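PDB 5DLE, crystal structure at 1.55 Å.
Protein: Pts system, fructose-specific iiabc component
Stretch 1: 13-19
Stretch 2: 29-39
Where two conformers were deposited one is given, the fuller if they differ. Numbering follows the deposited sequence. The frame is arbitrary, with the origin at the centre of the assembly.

Stretch 1, residues 13-19: KIVAVTA
Stretch 2, residues 29-39: IAAKKIENEAK

How do the two backbones lie? Residues 13-19 form an extended strand, phi -110° to -152°, psi 111° to 157°, and residues 29-39 a helix near -65/-42, held by i to i+4 bonds such as Ile 34 N to Ala 30 O at 2.9 Å. The helix runs nearly antiparallel to the strand, at 156°, with 8.2 Å between axes at closest approach. Thr 18 CA lies 6.0 Å from Ala 31 CA, and Ile 14 CA 7.8 Å from Ala 38 CA.

What does Thr 18 touch? Thr 18, chi1 69° (p), has the most area covered by the other stretch, 67 Å². Its CG2 methyl makes van der Waals contacts, 3.9 Å from Ala 30 CB, 3.8 Å from Ala 31 N and 4.1 Å from Ile 34 CD1, while OG1 stands 3.8 Å from Ala 31 CB. Neither 3.8 Å approach is a hydrogen bond; OG1 has its own just outside the stretches.

How does Ile 34 extend the contact? Its rotamer is m, t (-73°, 169°). CD1 reaches Thr 18, and CG2 meets Ala 16 CB at 4.3 Å, an apolar pairing.

What closes the far end? Ile 14, m, t (-62°, 177°), brings CD1 within 4.3 Å of Ala 38 CB. Strand alternation points Ile 14, Ala 16 and Thr 18 toward the helix, Val 15 and Val 17 away. No hydrogen bond crosses between the stretches; their direct contact is van der Waals packing, burying 224 Å² summed over both sides.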

ATOM      1  N   LYS A  13      15.496 -22.485 -11.105  1.00 23.23           N
ATOM      2  CA  LYS A  13      14.616 -22.087 -10.009  1.00 20.81           C
ATOM      3  C   LYS A  13      15.180 -20.872  -9.287  1.00 20.65           C
ATOM      4  O   LYS A  13      16.364 -20.812  -8.948  1.00 21.31           O
ATOM      5  CB  LYS A  13      14.427 -23.244  -9.028  1.00 23.61           C
ATOM      6  CG  LYS A  13      13.664 -24.450  -9.671  1.00 26.80           C
ATOM      7  CD  LYS A  13      13.573 -25.597  -8.699  1.00 35.29           C
ATOM      8  CE  LYS A  13      12.869 -26.778  -9.327  1.00 43.58           C
ATOM      9  NZ  LYS A  13      12.483 -27.773  -8.299  1.00 47.00           N
ATOM     10  N   ILE A  14      14.308 -19.908  -9.011  1.00 15.93           N
ATOM     11  CA  ILE A  14      14.649 -18.772  -8.151  1.00 18.65           C
ATOM     12  C   ILE A  14      13.836 -18.920  -6.875  1.00 16.57           C
ATOM     13  O   ILE A  14      12.676 -19.344  -6.937  1.00 19.06           O
ATOM     14  CB  ILE A  14      14.322 -17.438  -8.855  1.00 15.65           C
ATOM     15  CG1 ILE A  14      15.140 -17.285 -10.136  1.00 18.60           C
ATOM     16  CG2 ILE A  14      14.528 -16.227  -7.884  1.00 16.10           C
ATOM     17  CD1 ILE A  14      14.826 -16.032 -10.936  1.00 21.40           C
ATOM     18  N   VAL A  15      14.431 -18.615  -5.723  1.00 14.22           N
ATOM     19  CA  VAL A  15      13.611 -18.387  -4.531  1.00 14.31           C
ATOM     20  C   VAL A  15      13.822 -16.955  -4.070  1.00 14.71           C
ATOM     21  O   VAL A  15      14.882 -16.343  -4.297  1.00 14.11           O
ATOM     22  CB  VAL A  15      13.896 -19.385  -3.385  1.00 18.01           C
ATOM     23  CG1 VAL A  15      13.530 -20.807  -3.842  1.00 19.63           C
ATOM     24  CG2 VAL A  15      15.354 -19.301  -2.906  1.00 16.71           C
ATOM     25  N   ALA A  16      12.789 -16.397  -3.443  1.00 13.57           N
ATOM     26  CA  ALA A  16      12.906 -15.025  -2.974  1.00 13.33           C
ATOM     27  C   ALA A  16      12.230 -14.886  -1.620  1.00 13.67           C
ATOM     28  O   ALA A  16      11.321 -15.665  -1.283  1.00 14.46           O
ATOM     29  CB  ALA A  16      12.259 -14.030  -3.957  1.00 13.26           C
ATOM     30  N   VAL A  17      12.652 -13.866  -0.854  1.00 12.15           N
ATOM     31  CA  VAL A  17      11.906 -13.426   0.327  1.00 12.99           C
ATOM     32  C   VAL A  17      11.624 -11.955   0.126  1.00 12.89           C
ATOM     33  O   VAL A  17      12.543 -11.197  -0.218  1.00 13.56           O
ATOM     34  CB  VAL A  17      12.692 -13.610   1.643  1.00 13.78           C
ATOM     35  CG1 VAL A  17      11.856 -13.161   2.831  1.00 16.41           C
ATOM     36  CG2 VAL A  17      13.147 -15.058   1.837  1.00 16.31           C
ATOM     37  N   THR A  18      10.370 -11.537   0.361  1.00 11.23           N
ATOM     38  CA  THR A  18      10.084 -10.111   0.380  1.00 11.12           C
ATOM     39  C   THR A  18       9.618  -9.769   1.787  1.00 13.80           C
ATOM     40  O   THR A  18       8.870 -10.527   2.417  1.00 15.51           O
ATOM     41  CB  THR A  18       9.078  -9.699  -0.666  1.00 12.22           C
ATOM     42  OG1 THR A  18       7.766 -10.228  -0.354  1.00 14.50           O
ATOM     43  CG2 THR A  18       9.558 -10.144  -2.076  1.00 13.55           C
ATOM     44  N   ALA A  19      10.107  -8.643   2.307  1.00 14.13           N
ATOM     45  CA  ALA A  19       9.800  -8.317   3.700  1.00 15.14           C
ATOM     46  C   ALA A  19       9.830  -6.814   3.869  1.00 14.72           C
ATOM     47  O   ALA A  19      10.883  -6.213   3.800  1.00 16.81           O
ATOM     48  CB  ALA A  19      10.798  -8.979   4.649  1.00 18.16           C
ATOM     49  N   ILE A  29       3.656  -6.227  -3.398  1.00 11.20           N
ATOM     50  CA  ILE A  29       4.001  -5.710  -4.718  1.00 12.03           C
ATOM     51  C   ILE A  29       5.353  -6.287  -5.153  1.00 12.66           C
ATOM     52  O   ILE A  29       5.525  -6.706  -6.305  1.00 13.10           O
ATOM     53  CB  ILE A  29       4.033  -4.168  -4.715  1.00 10.15           C
ATOM     54  CG1 ILE A  29       2.615  -3.625  -4.478  1.00 10.81           C
ATOM     55  CG2 ILE A  29       4.501  -3.657  -6.094  1.00 13.17           C
ATOM     56  CD1 ILE A  29       2.628  -2.118  -4.117  1.00 13.48           C
ATOM     57  N   ALA A  30       6.359  -6.246  -4.250  1.00 12.00           N
ATOM     58  CA  ALA A  30       7.657  -6.803  -4.601  1.00 10.48           C
ATOM     59  C   ALA A  30       7.523  -8.270  -4.985  1.00 11.05           C
ATOM     60  O   ALA A  30       8.116  -8.717  -5.990  1.00 11.94           O
ATOM     61  CB  ALA A  30       8.649  -6.634  -3.449  1.00 12.35           C
ATOM     62  N   ALA A  31       6.701  -9.015  -4.241  1.00 13.12           N
ATOM     63  CA  ALA A  31       6.589 -10.453  -4.537  1.00 12.16           C
ATOM     64  C   ALA A  31       5.980 -10.689  -5.893  1.00 13.32           C
ATOM     65  O   ALA A  31       6.494 -11.505  -6.682  1.00 13.71           O
ATOM     66  CB  ALA A  31       5.763 -11.154  -3.462  1.00 13.15           C
ATOM     67  N   LYS A  32       4.892  -9.968  -6.188  1.00 13.82           N
ATOM     68  CA  LYS A  32       4.179 -10.216  -7.428  1.00 13.26           C
ATOM     69  C   LYS A  32       4.989  -9.717  -8.609  1.00 13.47           C
ATOM     70  O   LYS A  32       5.010 -10.362  -9.667  1.00 14.91           O
ATOM     71  CB  LYS A  32       2.794  -9.594  -7.366  1.00 14.51           C
ATOM     72  CG  LYS A  32       1.888  -9.937  -8.506  1.00 16.16           C
ATOM     73  CD  LYS A  32       1.647 -11.470  -8.681  1.00 20.17           C
ATOM     74  CE  LYS A  32       0.776 -11.617  -9.885  1.00 27.08           C
ATOM     75  NZ  LYS A  32       0.688 -13.028 -10.341  1.00 28.44           N
ATOM     76  N   LYS A  33       5.703  -8.600  -8.470  1.00 13.00           N
ATOM     77  CA  LYS A  33       6.531  -8.160  -9.593  0.60 12.00           C
ATOM     78  C   LYS A  33       7.682  -9.121  -9.825  1.00 13.27           C
ATOM     79  O   LYS A  33       8.033  -9.399 -10.985  1.00 15.32           O
ATOM     80  CB  LYS A  33       7.050  -6.744  -9.383  0.60 16.84           C
ATOM     81  CG  LYS A  33       5.909  -5.762  -9.408  0.60 16.22           C
ATOM     82  CD  LYS A  33       6.384  -4.358  -9.507  0.60 20.84           C
ATOM     83  CE  LYS A  33       6.647  -3.951 -10.961  0.60 21.80           C
ATOM     84  NZ  LYS A  33       6.789  -2.447 -10.944  0.60 25.12           N
ATOM     85  N   ILE A  34       8.281  -9.644  -8.747  1.00 13.75           N
ATOM     86  CA  ILE A  34       9.362 -10.631  -8.931  1.00 12.48           C
ATOM     87  C   ILE A  34       8.811 -11.888  -9.599  1.00 15.35           C
ATOM     88  O   ILE A  34       9.448 -12.439 -10.510  1.00 16.43           O
ATOM     89  CB  ILE A  34      10.018 -10.946  -7.575  1.00 11.31           C
ATOM     90  CG1 ILE A  34      10.878  -9.752  -7.141  1.00 14.05           C
ATOM     91  CG2 ILE A  34      10.892 -12.232  -7.672  1.00 15.51           C
ATOM     92  CD1 ILE A  34      11.347  -9.870  -5.707  1.00 15.48           C
ATOM     93  N   GLU A  35       7.647 -12.367  -9.146  1.00 14.60           N
ATOM     94  CA  GLU A  35       7.023 -13.550  -9.775  1.00 13.47           C
ATOM     95  C   GLU A  35       6.749 -13.309 -11.254  1.00 16.08           C
ATOM     96  O   GLU A  35       7.062 -14.166 -12.081  1.00 16.85           O
ATOM     97  CB  GLU A  35       5.732 -13.911  -9.042  1.00 15.72           C
ATOM     98  CG  GLU A  35       5.976 -14.483  -7.653  1.00 14.42           C
ATOM     99  CD  GLU A  35       4.738 -14.514  -6.755  1.00 28.60           C
ATOM    100  OE1 GLU A  35       3.628 -14.095  -7.196  1.00 31.04           O
ATOM    101  OE2 GLU A  35       4.897 -14.935  -5.587  1.00 26.88           O
ATOM    102  N   ASN A  36       6.169 -12.157 -11.611  1.00 16.79           N
ATOM    103  CA  ASN A  36       5.837 -11.918 -13.020  1.00 14.91           C
ATOM    104  C   ASN A  36       7.090 -11.824 -13.868  1.00 18.90           C
ATOM    105  O   ASN A  36       7.101 -12.323 -14.992  1.00 19.50           O
ATOM    106  CB  ASN A  36       5.003 -10.639 -13.176  1.00 14.74           C
ATOM    107  CG  ASN A  36       3.554 -10.822 -12.749  1.00 17.86           C
ATOM    108  OD1 ASN A  36       3.062 -11.964 -12.692  1.00 20.80           O
ATOM    109  ND2 ASN A  36       2.841  -9.724 -12.550  1.00 14.28           N
ATOM    110  N   GLU A  37       8.127 -11.144 -13.382  1.00 15.93           N
ATOM    111  CA  GLU A  37       9.335 -10.958 -14.187  1.00 17.04           C
ATOM    112  C   GLU A  37      10.132 -12.255 -14.287  1.00 21.59           C
ATOM    113  O   GLU A  37      10.701 -12.560 -15.349  1.00 20.38           O
ATOM    114  CB  GLU A  37      10.179  -9.826 -13.606  1.00 17.83           C
ATOM    115  CG  GLU A  37      11.443  -9.526 -14.417  1.00 19.99           C
ATOM    116  CD  GLU A  37      11.151  -8.966 -15.828  1.00 23.13           C
ATOM    117  OE1 GLU A  37      10.127  -8.272 -16.040  1.00 27.96           O
ATOM    118  OE2 GLU A  37      11.992  -9.230 -16.721  1.00 27.02           O
ATOM    119  N   ALA A  38      10.185 -13.038 -13.211  1.00 16.85           N
ATOM    120  CA  ALA A  38      10.850 -14.346 -13.271  1.00 18.85           C
ATOM    121  C   ALA A  38      10.208 -15.207 -14.336  1.00 21.93           C
ATOM    122  O   ALA A  38      10.904 -15.858 -15.128  1.00 24.34           O
ATOM    123  CB  ALA A  38      10.754 -15.056 -11.916  1.00 20.50           C
ATOM    124  N   LYS A  39       8.877 -15.243 -14.350  1.00 20.26           N
ATOM    125  CA  LYS A  39       8.180 -16.087 -15.323  1.00 24.14           C
ATOM    126  C   LYS A  39       8.389 -15.555 -16.733  1.00 27.05           C
ATOM    127  O   LYS A  39       8.630 -16.345 -17.674  1.00 26.09           O
ATOM    128  CB  LYS A  39       6.712 -16.205 -14.928  1.00 28.01           C
ATOM    129  CG  LYS A  39       6.560 -17.131 -13.699  1.00 36.74           C
ATOM    130  CD  LYS A  39       5.125 -17.311 -13.227  1.00 41.03           C
ATOM    131  CE  LYS A  39       4.816 -16.378 -12.056  1.00 40.75           C
ATOM    132  NZ  LYS A  39       3.333 -16.299 -11.805  1.00 43.29           N
TER